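Local coordinates for protein CalsepRRP (Calystegia sepium, PDB 1JY5) that belongs to the RNase T2 family and resembles these RNA-cleaving enzymes in fold, though whether it cleaves RNA itself is less certain, at residues L12-L20 and S200-N208. Residues are numbered along the deposited sequence; the frame is centred on the assembly and turned at random.
Sequences LTWSGTECL and SLVSLPIKN
The carbonyl oxygen of P205 accepts a hydrogen bond from W14, at the end of strand 7-14, and a weak CA-H...O contact from G16 in the turn that follows. The indole NE1 of W14 reaches P205 O at 2.8 Å, its N-H meeting an oxygen lone pair in the carbonyl plane although P205 O lies 18° out of the indole plane. With no CB, G16 can bring its CA within 3.2 Å of P205 O, its C-H nearly straight. W14 extends to the C-terminal segment because its chi1 of -179° sets CG anti to the backbone N; there L204 lays its CD2 methyl over the six-membered ring in a CH-pi contact, 3.9 Å from the centroid. P205, rigid and without an N-H to satisfy, presses its CG against T17 OG1 at 3.3 Å and L20 CD1 at 3.8 Å; the T17 hydroxyl is hydrogen-bonded to V175 O. Two residues on, the methylene chain of K207 passes S15 OG, itself hydrogen-bonded to G39 N, and the sulfur of C19, disulfide-bonded to C31; K207 NZ hydrogen-bonds to V36 O. The last modelled residues, 204-208, lie along helical turn 15-18, with L204 also touching strand 174-182 and F40 of strand 40-48 meeting the W14 ring edge-to-face.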
ATOM      1  N   LEU A  12       1.860   1.461   0.296  1.00 16.52           N
ATOM      2  CA  LEU A  12       1.897   1.488  -1.163  1.00 16.37           C
ATOM      3  C   LEU A  12       3.112   0.711  -1.664  1.00 16.57           C
ATOM      4  O   LEU A  12       4.186   0.769  -1.069  1.00 17.33           O
ATOM      5  CB  LEU A  12       1.965   2.939  -1.648  1.00 16.61           C
ATOM      6  CG  LEU A  12       0.854   3.859  -1.123  1.00 17.98           C
ATOM      7  CD1 LEU A  12       1.113   5.290  -1.569  1.00 20.24           C
ATOM      8  CD2 LEU A  12      -0.502   3.372  -1.626  1.00 17.28           C
ATOM      9  N   THR A  13       2.937  -0.005  -2.766  1.00 14.43           N
ATOM     10  CA  THR A  13       4.012  -0.805  -3.333  1.00 16.33           C
ATOM     11  C   THR A  13       4.553  -0.187  -4.616  1.00 15.60           C
ATOM     12  O   THR A  13       3.781   0.237  -5.476  1.00 13.65           O
ATOM     13  CB  THR A  13       3.513  -2.223  -3.666  1.00 14.69           C
ATOM     14  OG1 THR A  13       2.957  -2.821  -2.490  1.00 17.73           O
ATOM     15  CG2 THR A  13       4.651  -3.084  -4.185  1.00 18.54           C
ATOM     16  N   TRP A  14       5.874  -0.129  -4.743  1.00 16.60           N
ATOM     17  CA  TRP A  14       6.473   0.407  -5.961  1.00 16.62           C
ATOM     18  C   TRP A  14       6.491  -0.771  -6.936  1.00 15.36           C
ATOM     19  O   TRP A  14       7.252  -1.724  -6.765  1.00 14.49           O
ATOM     20  CB  TRP A  14       7.889   0.921  -5.690  1.00 17.62           C
ATOM     21  CG  TRP A  14       8.532   1.517  -6.916  1.00 20.08           C
ATOM     22  CD1 TRP A  14       9.470   0.932  -7.720  1.00 19.47           C
ATOM     23  CD2 TRP A  14       8.243   2.795  -7.503  1.00 20.57           C
ATOM     24  NE1 TRP A  14       9.784   1.766  -8.772  1.00 20.79           N
ATOM     25  CE2 TRP A  14       9.044   2.914  -8.664  1.00 22.08           C
ATOM     26  CE3 TRP A  14       7.384   3.849  -7.163  1.00 19.86           C
ATOM     27  CZ2 TRP A  14       9.012   4.047  -9.484  1.00 20.95           C
ATOM     28  CZ3 TRP A  14       7.350   4.976  -7.979  1.00 21.90           C
ATOM     29  CH2 TRP A  14       8.161   5.064  -9.130  1.00 20.81           C
ATOM     30  N   SER A  15       5.640  -0.699  -7.955  1.00 16.05           N
ATOM     31  CA  SER A  15       5.507  -1.778  -8.931  1.00 16.20           C
ATOM     32  C   SER A  15       6.817  -2.227  -9.575  1.00 17.47           C
ATOM     33  O   SER A  15       7.016  -3.419  -9.828  1.00 16.62           O
ATOM     34  CB  SER A  15       4.511  -1.383 -10.029  1.00 15.96           C
ATOM     35  OG  SER A  15       5.047  -0.389 -10.883  1.00 16.12           O
ATOM     36  N   GLY A  16       7.704  -1.274  -9.833  1.00 18.69           N
ATOM     37  CA  GLY A  16       8.977  -1.592 -10.460  1.00 20.75           C
ATOM     38  C   GLY A  16       9.862  -2.501  -9.627  1.00 22.38           C
ATOM     39  O   GLY A  16      10.586  -3.338 -10.162  1.00 22.29           O
ATOM     40  N   THR A  17       9.798  -2.353  -8.312  1.00 21.39           N
ATOM     41  CA  THR A  17      10.623  -3.163  -7.426  1.00 22.08           C
ATOM     42  C   THR A  17      10.032  -4.556  -7.223  1.00 24.84           C
ATOM     43  O   THR A  17      10.729  -5.497  -6.832  1.00 23.81           O
ATOM     44  CB  THR A  17      10.782  -2.465  -6.069  1.00 19.48           C
ATOM     45  OG1 THR A  17      11.416  -1.198  -6.271  1.00 19.62           O
ATOM     46  CG2 THR A  17      11.620  -3.300  -5.116  1.00 19.77           C
ATOM     47  N   GLU A  18       8.744  -4.684  -7.508  1.00 26.01           N
ATOM     48  CA  GLU A  18       8.052  -5.954  -7.348  1.00 30.19           C
ATOM     49  C   GLU A  18       8.201  -6.803  -8.604  1.00 31.16           C
ATOM     50  O   GLU A  18       7.925  -8.005  -8.600  1.00 31.14           O
ATOM     51  CB  GLU A  18       6.572  -5.693  -7.064  1.00 32.80           C
ATOM     52  CG  GLU A  18       5.989  -6.519  -5.934  1.00 37.73           C
ATOM     53  CD  GLU A  18       6.803  -6.425  -4.659  1.00 37.83           C
ATOM     54  OE1 GLU A  18       7.110  -5.302  -4.216  1.00 40.28           O
ATOM     55  OE2 GLU A  18       7.134  -7.487  -4.096  1.00 41.95           O
ATOM     56  N   CYS A  19       8.642  -6.176  -9.684  1.00 31.50           N
ATOM     57  CA  CYS A  19       8.811  -6.888 -10.938  1.00 33.59           C
ATOM     58  C   CYS A  19      10.263  -6.898 -11.419  1.00 37.00           C
ATOM     59  O   CYS A  19      10.535  -6.711 -12.606  1.00 38.51           O
ATOM     60  CB  CYS A  19       7.908  -6.267 -12.001  1.00 30.51           C
ATOM     61  SG  CYS A  19       6.139  -6.244 -11.558  1.00 26.69           S
ATOM     62  N   LEU A  20      11.191  -7.116 -10.494  1.00 39.29           N
ATOM     63  CA  LEU A  20      12.609  -7.162 -10.831  1.00 42.04           C
ATOM     64  C   LEU A  20      13.113  -8.601 -10.901  1.00 42.97           C
ATOM     65  O   LEU A  20      12.813  -9.328 -11.850  1.00 43.85           O
ATOM     66  CB  LEU A  20      13.432  -6.377  -9.802  1.00 43.08           C
ATOM     67  CG  LEU A  20      13.391  -4.850  -9.886  1.00 44.56           C
ATOM     68  CD1 LEU A  20      14.212  -4.254  -8.753  1.00 46.82           C
ATOM     69  CD2 LEU A  20      13.938  -4.392 -11.231  1.00 47.13           C
ATOM     70  N   SER A 200      21.430   4.499   2.153  1.00 27.56           N
ATOM     71  CA  SER A 200      21.489   5.940   1.945  1.00 29.02           C
ATOM     72  C   SER A 200      21.068   6.300   0.521  1.00 28.09           C
ATOM     73  O   SER A 200      20.455   7.342   0.290  1.00 27.72           O
ATOM     74  CB  SER A 200      22.906   6.454   2.195  1.00 31.45           C
ATOM     75  OG  SER A 200      22.950   7.865   2.082  1.00 35.61           O
ATOM     76  N   LEU A 201      21.411   5.437  -0.432  1.00 27.09           N
ATOM     77  CA  LEU A 201      21.058   5.658  -1.830  1.00 26.73           C
ATOM     78  C   LEU A 201      20.098   4.565  -2.277  1.00 25.52           C
ATOM     79  O   LEU A 201      20.346   3.382  -2.053  1.00 23.99           O
ATOM     80  CB  LEU A 201      22.310   5.648  -2.715  1.00 27.90           C
ATOM     81  CG  LEU A 201      23.311   6.789  -2.506  1.00 29.94           C
ATOM     82  CD1 LEU A 201      24.491   6.603  -3.453  1.00 31.29           C
ATOM     83  CD2 LEU A 201      22.636   8.131  -2.759  1.00 29.14           C
ATOM     84  N   VAL A 202      18.999   4.965  -2.908  1.00 24.76           N
ATOM     85  CA  VAL A 202      17.997   4.011  -3.357  1.00 24.11           C
ATOM     86  C   VAL A 202      17.564   4.277  -4.787  1.00 24.70           C
ATOM     87  O   VAL A 202      17.869   5.327  -5.351  1.00 25.07           O
ATOM     88  CB  VAL A 202      16.754   4.061  -2.448  1.00 23.07           C
ATOM     89  CG1 VAL A 202      17.142   3.680  -1.029  1.00 23.03           C
ATOM     90  CG2 VAL A 202      16.142   5.452  -2.480  1.00 22.09           C
ATOM     91  N   SER A 203      16.847   3.323  -5.373  1.00 24.42           N
ATOM     92  CA  SER A 203      16.384   3.472  -6.747  1.00 25.12           C
ATOM     93  C   SER A 203      14.889   3.237  -6.898  1.00 23.30           C
ATOM     94  O   SER A 203      14.249   2.651  -6.029  1.00 23.02           O
ATOM     95  CB  SER A 203      17.137   2.498  -7.654  1.00 25.06           C
ATOM     96  OG  SER A 203      16.899   1.159  -7.253  1.00 26.12           O
ATOM     97  N   LEU A 204      14.343   3.710  -8.011  1.00 23.24           N
ATOM     98  CA  LEU A 204      12.929   3.531  -8.320  1.00 23.59           C
ATOM     99  C   LEU A 204      12.876   2.835  -9.677  1.00 22.90           C
ATOM    100  O   LEU A 204      12.473   3.423 -10.679  1.00 22.70           O
ATOM    101  CB  LEU A 204      12.219   4.885  -8.378  1.00 21.81           C
ATOM    102  CG  LEU A 204      12.183   5.676  -7.062  1.00 23.68           C
ATOM    103  CD1 LEU A 204      11.743   7.112  -7.326  1.00 22.36           C
ATOM    104  CD2 LEU A 204      11.235   4.989  -6.079  1.00 22.32           C
ATOM    105  N   PRO A 205      13.281   1.556  -9.717  1.00 25.22           N
ATOM    106  CA  PRO A 205      13.304   0.744 -10.938  1.00 26.38           C
ATOM    107  C   PRO A 205      11.996   0.693 -11.714  1.00 29.21           C
ATOM    108  O   PRO A 205      10.910   0.841 -11.149  1.00 27.95           O
ATOM    109  CB  PRO A 205      13.728  -0.633 -10.428  1.00 26.24           C
ATOM    110  CG  PRO A 205      13.174  -0.657  -9.030  1.00 25.34           C
ATOM    111  CD  PRO A 205      13.547   0.718  -8.535  1.00 25.58           C
ATOM    112  N   ILE A 206      12.121   0.479 -13.021  1.00 31.35           N
ATOM    113  CA  ILE A 206      10.983   0.387 -13.928  1.00 35.19           C
ATOM    114  C   ILE A 206      10.614  -1.089 -14.059  1.00 37.80           C
ATOM    115  O   ILE A 206      11.460  -1.963 -13.858  1.00 38.13           O
ATOM    116  CB  ILE A 206      11.356   0.954 -15.323  1.00 35.45           C
ATOM    117  CG1 ILE A 206      11.853   2.395 -15.176  1.00 34.88           C
ATOM    118  CG2 ILE A 206      10.153   0.906 -16.259  1.00 35.60           C
ATOM    119  CD1 ILE A 206      12.425   2.989 -16.452  1.00 36.09           C
ATOM    120  N   LYS A 207       9.355  -1.371 -14.383  1.00 42.51           N
ATOM    121  CA  LYS A 207       8.918  -2.756 -14.538  1.00 47.18           C
ATOM    122  C   LYS A 207       9.638  -3.439 -15.694  1.00 50.36           C
ATOM    123  O   LYS A 207      10.375  -2.799 -16.444  1.00 51.12           O
ATOM    124  CB  LYS A 207       7.405  -2.830 -14.772  1.00 47.32           C
ATOM    125  CG  LYS A 207       6.571  -2.632 -13.522  1.00 44.72           C
ATOM    126  CD  LYS A 207       5.118  -3.032 -13.745  1.00 46.01           C
ATOM    127  CE  LYS A 207       4.362  -2.035 -14.610  1.00 45.61           C
ATOM    128  NZ  LYS A 207       4.794  -2.023 -16.023  1.00 46.52           N
ATOM    129  N   ASN A 208       9.416  -4.743 -15.832  1.00 54.50           N
ATOM    130  CA  ASN A 208      10.035  -5.531 -16.894  1.00 57.16           C
ATOM    131  C   ASN A 208      11.558  -5.442 -16.814  1.00 58.60           C
ATOM    132  O   ASN A 208      12.187  -5.202 -17.868  1.00 59.85           O
ATOM    133  CB  ASN A 208       9.562  -5.037 -18.265  1.00 58.36           C
ATOM    134  CG  ASN A 208       8.051  -4.901 -18.351  1.00 59.66           C
ATOM    135  OD1 ASN A 208       7.315  -5.872 -18.173  1.00 60.65           O
ATOM    136  ND2 ASN A 208       7.582  -3.687 -18.626  1.00 59.21           N
TER